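Local coordinates for protein aromatic amino acid beta-eliminating lyase/threonine aldolase (Exiguobacterium sibiricum, PDB 3LWS) that is a pyridoxal-phosphate-linked enzyme of the beta-eliminating lyase family, built on the aminotransferase-type fold and present as a pair of chains in the assembly, at residues A78-S83 and L110-T115; T90-P95 and P134-L139; T13-G18 and G334-E339; T7-T12 and Q307-T312; P153-L158 and Y186-A191. All coordinates share one frame; numbering follows the deposited sequence.

Contact 1: A78-S83 and L110-T115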
# COMPACT_ATOMS: atom_id res chain seq x y z
N ALA A 78 -8.59 11.82 6.01
CA ALA A 78 -8.82 13.28 6.05
C ALA A 78 -10.15 13.59 6.74
O ALA A 78 -10.20 14.39 7.69
CB ALA A 78 -8.82 13.89 4.65
N LEU A 79 -11.20 12.93 6.25
CA LEU A 79 -12.57 13.15 6.75
C LEU A 79 -12.69 12.83 8.24
O LEU A 79 -13.27 13.61 9.02
CB LEU A 79 -13.61 12.37 5.93
CG LEU A 79 -13.87 12.82 4.48
CD1 LEU A 79 -15.06 12.12 3.90
CD2 LEU A 79 -14.11 14.25 4.40
N ARG A 80 -12.09 11.70 8.64
CA ARG A 80 -12.04 11.31 10.05
C ARG A 80 -11.33 12.34 10.92
O ARG A 80 -11.82 12.66 12.02
CB ARG A 80 -11.40 9.93 10.21
CG ARG A 80 -11.23 9.42 11.67
CD ARG A 80 -12.54 9.45 12.46
NE ARG A 80 -12.31 9.14 13.86
CZ ARG A 80 -12.35 7.91 14.37
NH1 ARG A 80 -12.57 6.86 13.61
NH2 ARG A 80 -12.11 7.74 15.67
N ILE A 81 -10.21 12.87 10.45
CA ILE A 81 -9.48 13.88 11.23
C ILE A 81 -10.38 15.09 11.43
O ILE A 81 -10.59 15.50 12.56
CB ILE A 81 -8.16 14.26 10.62
CG1 ILE A 81 -7.24 13.03 10.64
CG2 ILE A 81 -7.47 15.42 11.42
CD1 ILE A 81 -6.15 13.05 9.56
N TRP A 82 -10.95 15.62 10.37
CA TRP A 82 -11.85 16.75 10.48
C TRP A 82 -13.11 16.43 11.31
O TRP A 82 -13.52 17.25 12.09
CB TRP A 82 -12.27 17.34 9.13
CG TRP A 82 -11.13 17.86 8.27
CD1 TRP A 82 -10.92 17.56 6.95
CD2 TRP A 82 -10.06 18.77 8.64
NE1 TRP A 82 -9.81 18.21 6.49
CE2 TRP A 82 -9.27 18.98 7.49
CE3 TRP A 82 -9.71 19.45 9.83
CZ2 TRP A 82 -8.13 19.79 7.50
CZ3 TRP A 82 -8.60 20.27 9.82
CH2 TRP A 82 -7.81 20.42 8.67
N SER A 83 -13.68 15.25 11.15
CA SER A 83 -14.81 14.85 11.97
C SER A 83 -14.41 14.91 13.46
O SER A 83 -15.13 15.50 14.26
CB SER A 83 -15.26 13.44 11.61
OG SER A 83 -16.22 12.96 12.52
N LEU A 110 -15.48 1.81 8.50
CA LEU A 110 -14.28 1.99 9.32
C LEU A 110 -14.32 3.15 10.32
O LEU A 110 -13.48 3.22 11.22
CB LEU A 110 -13.05 2.12 8.40
CG LEU A 110 -12.65 0.80 7.72
CD1 LEU A 110 -11.62 1.11 6.70
CD2 LEU A 110 -12.15 -0.26 8.77
N HIS A 111 -15.30 4.03 10.19
CA HIS A 111 -15.47 5.17 11.07
C HIS A 111 -16.96 5.42 11.33
O HIS A 111 -17.80 5.13 10.47
CB HIS A 111 -14.84 6.42 10.45
CG HIS A 111 -13.45 6.20 9.96
ND1 HIS A 111 -12.34 6.34 10.77
CD2 HIS A 111 -13.00 5.77 8.76
CE1 HIS A 111 -11.27 6.03 10.08
NE2 HIS A 111 -11.64 5.67 8.86
N PRO A 112 -17.30 5.94 12.53
CA PRO A 112 -18.71 6.18 12.82
C PRO A 112 -19.11 7.49 12.13
O PRO A 112 -19.34 8.50 12.79
CB PRO A 112 -18.75 6.26 14.36
CG PRO A 112 -17.42 6.74 14.74
CD PRO A 112 -16.46 6.15 13.72
N ILE A 113 -19.14 7.48 10.80
CA ILE A 113 -19.37 8.68 10.03
C ILE A 113 -20.53 8.49 9.03
O ILE A 113 -20.69 7.43 8.38
CB ILE A 113 -18.08 9.19 9.35
CG1 ILE A 113 -17.05 9.64 10.41
CG2 ILE A 113 -18.41 10.36 8.41
CD1 ILE A 113 -15.71 10.02 9.87
N GLU A 114 -21.38 9.52 8.97
CA GLU A 114 -22.56 9.51 8.09
C GLU A 114 -22.35 10.55 7.02
O GLU A 114 -21.63 11.50 7.22
CB GLU A 114 -23.83 9.80 8.90
CG GLU A 114 -24.11 8.68 9.91
CD GLU A 114 -25.39 8.86 10.74
OE1 GLU A 114 -25.94 10.00 10.82
OE2 GLU A 114 -25.85 7.83 11.30
N THR A 115 -22.99 10.34 5.87
CA THR A 115 -22.80 11.19 4.73
C THR A 115 -24.13 11.76 4.22
O THR A 115 -25.12 11.03 4.15
CB THR A 115 -22.02 10.42 3.62
OG1 THR A 115 -22.84 9.39 3.07
CG2 THR A 115 -20.79 9.73 4.20
O HOH W 1 -13.30 4.00 13.85
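R80 uses the same histidine twice: R80 NH1 donates a hydrogen bond to H111 ND1, and R80 sets its CB over one ring face, toward the rim, while CG and CD run close to ND1. The contact joins helix 71-86 to the loop that leads from helix 106-110 into strand 114-117, an outermost strand of the large mixed sheet in this aminotransferase-type fold. R80 NH1 lies 2.9 Å from H111 ND1, with an N-H...N angle of 148°. The donor sits in the plane of the imidazole, while ND1 lies somewhat out of the guanidinium plane; guanidinium and ring are nearly perpendicular, 87° apart. The first torsion of R80 sets CG anti to the backbone N (chi1 178°), and CG then lies 3.4 Å from H111 ND1. R80 CB makes a CH-pi contact, 4.1 Å from the centroid of the H111 ring. ND1 accepts here, so it is probably unprotonated; NE2 is hydrogen-bonded to Y233 OH. The guanidinium is shared further: NE pairs with D84, and NH1 also donates to a water that in turn reaches the carbonyl of L110. W229 of the same chain packs on R80, and L110 of the second subunit packs on H111, so the pair lies close to the subunit interface. After H111 the chain turns at P112, the centre of an inverse gamma turn, which precedes the apolar half of the contact. There I113 faces the helix. Its CD1 touches R80 CA at 3.9 Å and, at the same distance, S83 CB.

Contact 2: T90-P95 and P134-L139; sequences TVAYHP and PDIACL
C138 O is approached by two groups of the neighbouring strand. A92 N donates to it at 2.9 Å, with a nearly straight N-H...O angle of 167°. V91 CA adds a weaker CA-H...O contact to C138 O at 3.4 Å. Further up, A92 O receives a similar contact from L139 CA. At the start of the pair the second bond shifts by one residue: A137 N, not C138 N, donates to T90 O at 3.0 Å. A137 has helical backbone angles there, so the chain is kinked just before it enters the strand. C138 N is buried and has no partner in the model. I136 closes this end. Its CG1 stands between backbone N and carbonyl carbon (chi1 62°), and beyond it CD1 packs on A92 CB at 3.6 Å. I136 CG2 meets T90 CG2 at 3.9 Å, the two side chains crossing at about a right angle. These are parallel strands of the large mixed sheet. V91 and C138 face helix 71-86, where L79 touches both. A92 and L139 share the other face. Strand 90-93 lies between strands 138-142 and 114-117, while L139 reaches L172 on strand 171-176, the next one along.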
# COMPACT_ATOMS: atom_id res chain seq x y z
N THR A 90 -20.80 13.90 10.69
CA THR A 90 -21.47 13.95 9.39
C THR A 90 -20.60 14.71 8.39
O THR A 90 -20.08 15.77 8.71
CB THR A 90 -22.88 14.58 9.48
OG1 THR A 90 -23.70 13.77 10.33
CG2 THR A 90 -23.53 14.69 8.09
N VAL A 91 -20.46 14.15 7.19
CA VAL A 91 -19.73 14.80 6.10
C VAL A 91 -20.68 14.90 4.90
O VAL A 91 -21.66 14.16 4.81
CB VAL A 91 -18.43 14.03 5.76
CG1 VAL A 91 -17.52 13.91 7.00
CG2 VAL A 91 -18.75 12.68 5.16
N ALA A 92 -20.43 15.85 4.02
CA ALA A 92 -21.22 15.98 2.83
C ALA A 92 -20.36 16.01 1.55
O ALA A 92 -19.22 16.53 1.51
CB ALA A 92 -22.14 17.21 2.93
N TYR A 93 -20.93 15.44 0.50
CA TYR A 93 -20.31 15.42 -0.81
C TYR A 93 -21.32 15.02 -1.90
O TYR A 93 -22.50 14.77 -1.60
CB TYR A 93 -19.08 14.48 -0.83
CG TYR A 93 -19.24 13.08 -0.24
CD1 TYR A 93 -20.26 12.25 -0.62
CD2 TYR A 93 -18.30 12.58 0.66
CE1 TYR A 93 -20.40 10.95 -0.10
CE2 TYR A 93 -18.41 11.26 1.16
CZ TYR A 93 -19.49 10.48 0.76
OH TYR A 93 -19.65 9.21 1.22
N HIS A 94 -20.88 15.05 -3.15
CA HIS A 94 -21.70 14.63 -4.31
C HIS A 94 -22.15 13.15 -4.17
O HIS A 94 -21.38 12.33 -3.67
CB HIS A 94 -20.87 14.83 -5.61
CG HIS A 94 -21.67 14.72 -6.87
ND1 HIS A 94 -21.90 13.52 -7.52
CD2 HIS A 94 -22.31 15.67 -7.59
CE1 HIS A 94 -22.66 13.75 -8.58
NE2 HIS A 94 -22.91 15.04 -8.66
N PRO A 95 -23.37 12.78 -4.66
CA PRO A 95 -23.81 11.36 -4.54
C PRO A 95 -22.90 10.32 -5.22
O PRO A 95 -22.88 9.17 -4.83
CB PRO A 95 -25.20 11.34 -5.19
CG PRO A 95 -25.62 12.78 -5.39
CD PRO A 95 -24.43 13.67 -5.19
N PRO A 134 -26.80 21.63 6.98
CA PRO A 134 -26.73 21.84 8.42
C PRO A 134 -25.27 21.78 8.88
O PRO A 134 -24.34 21.68 8.05
CB PRO A 134 -27.52 20.66 8.96
CG PRO A 134 -27.18 19.55 8.04
CD PRO A 134 -27.15 20.22 6.68
N ASP A 135 -25.07 21.90 10.20
CA ASP A 135 -23.75 21.82 10.83
C ASP A 135 -23.17 20.44 10.51
O ASP A 135 -23.73 19.41 10.90
CB ASP A 135 -23.82 22.04 12.36
CG ASP A 135 -23.85 23.53 12.77
OD1 ASP A 135 -23.50 24.43 11.96
OD2 ASP A 135 -24.18 23.81 13.94
N ILE A 136 -22.08 20.44 9.76
CA ILE A 136 -21.34 19.21 9.41
C ILE A 136 -19.86 19.43 9.68
O ILE A 136 -19.43 20.56 9.82
CB ILE A 136 -21.59 18.79 7.92
CG1 ILE A 136 -21.10 19.87 6.96
CG2 ILE A 136 -23.07 18.54 7.68
CD1 ILE A 136 -21.05 19.46 5.49
N ALA A 137 -19.08 18.35 9.75
CA ALA A 137 -17.61 18.42 9.89
C ALA A 137 -16.90 18.89 8.62
O ALA A 137 -16.02 19.75 8.67
CB ALA A 137 -17.04 17.05 10.30
N CYS A 138 -17.27 18.29 7.48
CA CYS A 138 -16.51 18.48 6.24
C CYS A 138 -17.37 18.43 4.98
O CYS A 138 -18.21 17.55 4.88
CB CYS A 138 -15.48 17.39 6.13
SG CYS A 138 -14.32 17.66 4.78
N LEU A 139 -17.18 19.41 4.09
CA LEU A 139 -17.67 19.32 2.70
C LEU A 139 -16.47 18.88 1.84
O LEU A 139 -15.39 19.47 1.95
CB LEU A 139 -18.21 20.64 2.21
CG LEU A 139 -18.61 20.82 0.74
CD1 LEU A 139 -19.73 19.86 0.36
CD2 LEU A 139 -19.02 22.23 0.49

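Contact 3: T13-G18 and G334-E339; sequences TGQISG and GDAYGE
Y337 has CG anti to its backbone N (chi1 -174°), and I16 has CG2 anti to its carbonyl carbon. With chi2 at 69°, Y337 CD1 then comes 4.0 Å from I16 CG2, with I16 CA at the ring edge. The contact ties the N-terminal arm, with its short strand 14-15, to the turn between strand 326-332 and the C-terminal helix 342-355, in the smaller part of the fold around the four-stranded antiparallel sheet. Backbone atoms do most of the joining. A336 N donates to G18 O at 3.0 Å, coming in somewhat tilted from the carbonyl plane. G18 adopts a positive phi (77°), a backbone shape that glycine takes readily. A water then links the two segments. It accepts from G334 N and Y337 N, and it can donate to I16 O (2.8 Å) and G18 O (2.6 Å), though it has too few hydrogens to serve every nearby acceptor at once. A second water bridges Q15 N and A336 O. The methyl of A336 fills the angle of the arm, touching both Q15 O and G18 O. The D335 carboxylate forms salt bridges with R254 and R257 and a hydrogen bond with Y261, which hold the loop. Outside the pair, R345 makes a cation-pi contact with the Y337 ring, and L268 of helix 258-273 touches both I16 and Y337. Y337 CB rests on the arm's backbone, 3.5 Å from I16 O.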
# COMPACT_ATOMS: atom_id res chain seq x y z
N THR A 13 -2.89 -0.48 -32.18
CA THR A 13 -1.50 -0.03 -32.22
C THR A 13 -1.40 1.43 -31.80
O THR A 13 -0.30 1.99 -31.66
CB THR A 13 -0.98 -0.22 -33.63
OG1 THR A 13 -1.64 0.70 -34.49
CG2 THR A 13 -1.29 -1.62 -34.12
N GLY A 14 -2.56 2.06 -31.58
CA GLY A 14 -2.61 3.39 -30.97
C GLY A 14 -3.99 3.68 -30.45
O GLY A 14 -4.95 3.03 -30.86
N GLN A 15 -4.09 4.65 -29.55
CA GLN A 15 -5.35 4.97 -28.88
C GLN A 15 -5.49 6.46 -28.74
O GLN A 15 -4.46 7.19 -28.66
CB GLN A 15 -5.40 4.36 -27.47
CG GLN A 15 -5.25 2.88 -27.41
CD GLN A 15 -3.80 2.45 -27.37
OE1 GLN A 15 -2.98 3.08 -26.69
NE2 GLN A 15 -3.46 1.37 -28.09
N ILE A 16 -6.74 6.92 -28.69
CA ILE A 16 -7.03 8.31 -28.39
C ILE A 16 -6.91 8.61 -26.89
O ILE A 16 -6.56 9.74 -26.50
CB ILE A 16 -8.41 8.76 -28.95
CG1 ILE A 16 -9.54 7.95 -28.34
CG2 ILE A 16 -8.40 8.64 -30.50
CD1 ILE A 16 -10.93 8.43 -28.71
N SER A 17 -7.20 7.62 -26.04
CA SER A 17 -7.24 7.84 -24.61
C SER A 17 -6.05 7.20 -23.97
O SER A 17 -5.47 6.27 -24.51
CB SER A 17 -8.49 7.27 -23.98
OG SER A 17 -8.51 5.85 -24.12
N GLY A 18 -5.71 7.72 -22.80
CA GLY A 18 -4.63 7.16 -22.01
C GLY A 18 -3.22 7.48 -22.42
O GLY A 18 -2.94 8.33 -23.29
N GLY A 334 -4.11 11.64 -22.81
CA GLY A 334 -2.74 11.56 -22.32
C GLY A 334 -1.76 11.44 -23.47
O GLY A 334 -2.04 11.90 -24.58
N ASP A 335 -0.64 10.76 -23.24
CA ASP A 335 0.46 10.71 -24.22
C ASP A 335 0.08 9.92 -25.47
O ASP A 335 0.63 10.18 -26.53
CB ASP A 335 1.73 10.12 -23.59
CG ASP A 335 2.48 11.11 -22.73
OD1 ASP A 335 2.24 12.33 -22.85
OD2 ASP A 335 3.31 10.67 -21.93
N ALA A 336 -0.86 8.99 -25.38
CA ALA A 336 -1.20 8.15 -26.51
C ALA A 336 -1.71 8.89 -27.74
O ALA A 336 -1.22 8.61 -28.86
CB ALA A 336 -2.16 7.05 -26.10
N TYR A 337 -2.63 9.84 -27.55
CA TYR A 337 -3.20 10.60 -28.65
C TYR A 337 -2.13 11.31 -29.47
O TYR A 337 -2.17 11.27 -30.69
CB TYR A 337 -4.19 11.65 -28.16
CG TYR A 337 -4.91 12.38 -29.29
CD1 TYR A 337 -5.84 11.73 -30.07
CD2 TYR A 337 -4.65 13.72 -29.56
CE1 TYR A 337 -6.50 12.37 -31.09
CE2 TYR A 337 -5.32 14.39 -30.56
CZ TYR A 337 -6.24 13.69 -31.33
OH TYR A 337 -6.93 14.28 -32.34
N GLY A 338 -1.20 11.96 -28.80
CA GLY A 338 -0.13 12.72 -29.48
C GLY A 338 0.84 11.87 -30.29
O GLY A 338 1.64 12.39 -31.03
N GLU A 339 0.77 10.55 -30.13
CA GLU A 339 1.57 9.62 -30.94
C GLU A 339 0.82 9.19 -32.22
O GLU A 339 1.34 8.44 -33.03
CB GLU A 339 2.02 8.43 -30.07
CG GLU A 339 3.09 8.85 -28.98
CD GLU A 339 3.28 7.86 -27.84
OE1 GLU A 339 2.97 6.66 -28.02
OE2 GLU A 339 3.77 8.28 -26.74
O HOH W 2 -1.36 5.86 -29.53
O HOH W 3 -4.18 9.85 -25.02

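Contact 4: T7-T12 and Q307-T312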
# COMPACT_ATOMS: atom_id res chain seq x y z
N THR A 7 -11.34 -6.74 -26.56
CA THR A 7 -10.37 -7.44 -27.37
C THR A 7 -9.86 -6.56 -28.49
O THR A 7 -8.67 -6.43 -28.68
CB THR A 7 -10.98 -8.68 -28.06
OG1 THR A 7 -11.37 -9.64 -27.08
CG2 THR A 7 -9.98 -9.30 -29.02
N SER A 8 -10.79 -5.95 -29.21
CA SER A 8 -10.47 -5.14 -30.38
C SER A 8 -9.65 -3.90 -30.01
O SER A 8 -8.83 -3.42 -30.81
CB SER A 8 -11.74 -4.77 -31.15
OG SER A 8 -12.51 -3.75 -30.52
N PHE A 9 -9.86 -3.39 -28.79
CA PHE A 9 -9.18 -2.20 -28.33
C PHE A 9 -7.77 -2.57 -27.89
O PHE A 9 -6.82 -1.82 -28.15
CB PHE A 9 -9.98 -1.56 -27.17
CG PHE A 9 -9.37 -0.29 -26.63
CD1 PHE A 9 -9.72 0.95 -27.18
CD2 PHE A 9 -8.52 -0.32 -25.51
CE1 PHE A 9 -9.18 2.15 -26.68
CE2 PHE A 9 -7.97 0.87 -24.99
CZ PHE A 9 -8.30 2.10 -25.55
N GLN A 10 -7.64 -3.74 -27.24
CA GLN A 10 -6.34 -4.26 -26.80
C GLN A 10 -5.42 -4.51 -27.98
O GLN A 10 -4.21 -4.28 -27.88
CB GLN A 10 -6.47 -5.61 -26.07
CG GLN A 10 -7.48 -5.71 -24.97
CD GLN A 10 -7.02 -5.23 -23.63
OE1 GLN A 10 -7.11 -5.96 -22.63
NE2 GLN A 10 -6.57 -3.98 -23.57
N GLN A 11 -6.00 -4.97 -29.10
CA GLN A 11 -5.20 -5.33 -30.28
C GLN A 11 -4.94 -4.13 -31.20
O GLN A 11 -4.58 -4.30 -32.39
CB GLN A 11 -5.85 -6.47 -31.08
CG GLN A 11 -6.23 -7.75 -30.27
CD GLN A 11 -5.20 -8.15 -29.21
OE1 GLN A 11 -4.18 -8.78 -29.52
NE2 GLN A 11 -5.49 -7.84 -27.95
N THR A 12 -5.11 -2.90 -30.66
CA THR A 12 -4.82 -1.68 -31.44
C THR A 12 -3.37 -1.25 -31.22
O THR A 12 -2.74 -1.59 -30.22
CB THR A 12 -5.74 -0.47 -31.10
OG1 THR A 12 -5.61 -0.12 -29.72
CG2 THR A 12 -7.17 -0.77 -31.48
N GLN A 307 -15.54 -3.47 -35.45
CA GLN A 307 -15.14 -3.47 -36.85
C GLN A 307 -14.17 -2.31 -37.11
O GLN A 307 -13.04 -2.53 -37.53
CB GLN A 307 -16.38 -3.38 -37.74
CG GLN A 307 -16.05 -3.54 -39.22
CD GLN A 307 -17.28 -3.56 -40.14
OE1 GLN A 307 -18.35 -3.04 -39.80
NE2 GLN A 307 -17.11 -4.13 -41.32
N VAL A 308 -14.60 -1.10 -36.76
CA VAL A 308 -13.75 0.11 -36.88
C VAL A 308 -12.37 -0.12 -36.32
O VAL A 308 -11.36 0.15 -37.00
CB VAL A 308 -14.41 1.33 -36.17
CG1 VAL A 308 -13.42 2.47 -35.99
CG2 VAL A 308 -15.65 1.81 -36.92
N GLN A 309 -12.31 -0.66 -35.10
CA GLN A 309 -11.06 -0.83 -34.39
C GLN A 309 -10.19 -1.93 -34.97
O GLN A 309 -8.98 -1.73 -35.14
CB GLN A 309 -11.29 -0.98 -32.86
CG GLN A 309 -11.86 0.32 -32.29
CD GLN A 309 -12.17 0.36 -30.80
OE1 GLN A 309 -12.22 1.44 -30.24
NE2 GLN A 309 -12.38 -0.80 -30.17
N GLU A 310 -10.81 -3.07 -35.31
CA GLU A 310 -10.09 -4.19 -35.95
C GLU A 310 -9.36 -3.71 -37.18
O GLU A 310 -8.17 -3.94 -37.31
CB GLU A 310 -11.05 -5.33 -36.35
CG GLU A 310 -11.46 -6.23 -35.20
CD GLU A 310 -12.60 -7.19 -35.56
OE1 GLU A 310 -13.12 -7.15 -36.71
OE2 GLU A 310 -12.97 -8.00 -34.67
N GLU A 311 -10.08 -2.99 -38.03
CA GLU A 311 -9.59 -2.59 -39.34
C GLU A 311 -8.51 -1.53 -39.26
O GLU A 311 -7.46 -1.69 -39.90
CB GLU A 311 -10.72 -2.08 -40.21
CG GLU A 311 -11.67 -3.17 -40.67
CD GLU A 311 -12.88 -2.63 -41.38
OE1 GLU A 311 -12.78 -1.50 -41.93
OE2 GLU A 311 -13.92 -3.30 -41.39
N THR A 312 -8.78 -0.45 -38.52
CA THR A 312 -7.83 0.69 -38.44
C THR A 312 -6.65 0.42 -37.50
O THR A 312 -5.56 0.94 -37.71
CB THR A 312 -8.52 1.98 -38.02
OG1 THR A 312 -9.01 1.88 -36.67
CG2 THR A 312 -9.66 2.31 -38.96
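Q309 OE1 lies at the edge of the F9 ring, in its plane and 4.0 Å from F9 CD1; ring and amide planes are 50° apart. At the other corner of the amide, and exactly in its plane, Q309 NE2 donates to S8 OG at 3.0 Å. That bond is bent, with an N-H...O angle of 145°. S8 OG stands between its backbone N and carbonyl carbon (chi1 75°), and it also bonds L5 O within its own helix. Q309 is extended beyond CG, which carries the amide to helix 4-10. Its OE1 takes two backbone N-H groups, from F316 and V317, so both ends of the amide are held and its rotation is fixed. The contact packs the N-terminal helix 4-10 against helix 298-312, which belongs with the smaller part of the fold and lies beside the C-terminal helix 342-355. T12 CG2 approaches the backbone O of Q309 at 4.2 Å. T12 itself is fastened to the end of its helix: T12 OG1 donates to F9 O at 2.6 Å, and T12 N donates to the same oxygen. S8 CB also touches E310 CG, at 4.3 Å.

Contact 5: P153-L158 and Y186-A191; sequences PAFSEL and YEKTAA
Y186 OH donates to P153 O at 2.6 Å, in the plane of that carbonyl. The same oxygen lies at the edge of the tyrosine ring. L158 crosses Y186 at about a right angle, its CD1 3.7 Å from Y186 OH, and F155 CB packs on Y186 CD1 at 4.1 Å. Beside this, K188 lies over one face of the F155 ring. Its CE sits above the ring centre, 3.7 Å from the centroid, as a CH-pi contact. K188 NZ makes a cation-pi contact, 4.2 Å from the F155 centroid and off its centre. K188 is bent at chi2 (-78°), which turns CD aside, and the rest of the chain runs extended to NZ. Further out, the positive phi of E187 (61°) turns the chain after helix 179-186, and T189 caps E192 N at the start of helix 190-194. I193 of that helix touches F155, Y186 and K188 alike. The contact thus sets the first turn of helix 155-167 against the link between two later helices of the large domain. The phenol proton is spent on a carbonyl just before the helix, and the charge of K188 would be partly steadied by the F155 ring while CE packs over the ring centre.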
# COMPACT_ATOMS: atom_id res chain seq x y z
N PRO A 153 -17.10 23.74 -11.15
CA PRO A 153 -17.62 25.09 -11.03
C PRO A 153 -16.54 26.11 -11.45
O PRO A 153 -15.38 25.75 -11.54
CB PRO A 153 -18.01 25.20 -9.56
CG PRO A 153 -17.39 24.04 -8.86
CD PRO A 153 -16.96 23.05 -9.86
N ALA A 154 -16.96 27.34 -11.74
CA ALA A 154 -16.04 28.44 -12.06
C ALA A 154 -15.16 28.73 -10.85
O ALA A 154 -15.55 28.45 -9.72
CB ALA A 154 -16.83 29.69 -12.44
N PHE A 155 -13.96 29.26 -11.08
CA PHE A 155 -13.06 29.58 -9.97
C PHE A 155 -13.70 30.50 -8.91
O PHE A 155 -13.48 30.33 -7.73
CB PHE A 155 -11.76 30.20 -10.46
CG PHE A 155 -10.80 30.57 -9.35
CD1 PHE A 155 -9.99 29.60 -8.76
CD2 PHE A 155 -10.74 31.87 -8.86
CE1 PHE A 155 -9.10 29.92 -7.70
CE2 PHE A 155 -9.84 32.20 -7.81
CZ PHE A 155 -9.05 31.21 -7.23
N SER A 156 -14.49 31.47 -9.36
CA SER A 156 -15.13 32.41 -8.42
C SER A 156 -16.18 31.70 -7.56
O SER A 156 -16.36 32.06 -6.40
CB SER A 156 -15.79 33.58 -9.15
OG SER A 156 -17.05 33.22 -9.68
N GLU A 157 -16.85 30.69 -8.14
CA GLU A 157 -17.77 29.86 -7.35
C GLU A 157 -17.02 29.13 -6.24
O GLU A 157 -17.48 29.11 -5.12
CB GLU A 157 -18.58 28.86 -8.16
CG GLU A 157 -19.62 28.21 -7.23
CD GLU A 157 -20.54 27.25 -7.89
OE1 GLU A 157 -20.60 27.22 -9.13
OE2 GLU A 157 -21.20 26.52 -7.12
N LEU A 158 -15.84 28.60 -6.53
CA LEU A 158 -15.03 27.95 -5.52
C LEU A 158 -14.61 28.94 -4.44
O LEU A 158 -14.55 28.57 -3.29
CB LEU A 158 -13.81 27.27 -6.11
CG LEU A 158 -14.03 26.20 -7.18
CD1 LEU A 158 -12.68 25.74 -7.67
CD2 LEU A 158 -14.82 25.02 -6.68
N TYR A 186 -8.74 26.47 -15.57
CA TYR A 186 -8.86 27.51 -14.53
C TYR A 186 -7.89 28.66 -14.76
O TYR A 186 -8.15 29.78 -14.32
CB TYR A 186 -8.63 26.94 -13.15
CG TYR A 186 -9.82 26.22 -12.58
CD1 TYR A 186 -11.06 26.81 -12.59
CD2 TYR A 186 -9.70 24.96 -12.01
CE1 TYR A 186 -12.16 26.18 -12.08
CE2 TYR A 186 -10.83 24.31 -11.45
CZ TYR A 186 -12.06 24.93 -11.51
OH TYR A 186 -13.22 24.37 -11.03
N GLU A 187 -6.80 28.39 -15.46
CA GLU A 187 -5.69 29.34 -15.63
C GLU A 187 -5.10 29.70 -14.25
O GLU A 187 -4.87 30.86 -13.93
CB GLU A 187 -6.11 30.54 -16.48
CG GLU A 187 -6.57 30.13 -17.86
CD GLU A 187 -6.89 31.28 -18.82
OE1 GLU A 187 -6.55 32.43 -18.56
OE2 GLU A 187 -7.50 31.01 -19.86
N LYS A 188 -4.84 28.66 -13.46
CA LYS A 188 -4.37 28.80 -12.10
C LYS A 188 -3.31 27.75 -11.79
O LYS A 188 -3.26 26.72 -12.42
CB LYS A 188 -5.53 28.66 -11.11
CG LYS A 188 -6.55 29.78 -11.17
CD LYS A 188 -6.09 31.04 -10.47
CE LYS A 188 -7.19 32.08 -10.52
NZ LYS A 188 -6.77 33.25 -9.74
N THR A 189 -2.46 28.04 -10.80
CA THR A 189 -1.47 27.09 -10.32
C THR A 189 -2.12 26.12 -9.35
O THR A 189 -3.17 26.39 -8.80
CB THR A 189 -0.38 27.76 -9.51
OG1 THR A 189 -0.96 28.25 -8.29
CG2 THR A 189 0.31 28.90 -10.29
N ALA A 190 -1.45 25.02 -9.07
CA ALA A 190 -1.97 24.05 -8.08
C ALA A 190 -2.18 24.70 -6.68
O ALA A 190 -3.18 24.40 -6.01
CB ALA A 190 -1.05 22.82 -8.00
N ALA A 191 -1.27 25.61 -6.28
CA ALA A 191 -1.39 26.26 -4.99
C ALA A 191 -2.58 27.21 -4.95
O ALA A 191 -3.28 27.26 -3.93
CB ALA A 191 -0.10 26.96 -4.60

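Overall arrangement
Contacts 1, 2 and 5 belong to the large sheet and its covering helices; contacts 3 and 4 lie in the smaller part, with the N- and C-terminal segments. Contacts 1 and 2 are neighbours, their centres 10 Å apart. Contact 1 reaches strand 114-117 and contact 2 strand 90-93, neighbours in one sheet, and their segments alternate along the chain. Contact 5 follows later, its centre 21 Å from that of contact 2, where helix 155-167 comes after strand 138-142. Contacts 3 and 4 also alternate and touch, F9 packing on Q15 and S17. Both close long loops of about 300 residues, enclosing the other three in sequence. Contacts 1 and 4 are farthest apart, about 45 Å between centres. The N-terminal arm is thus fixed to the C-terminal part.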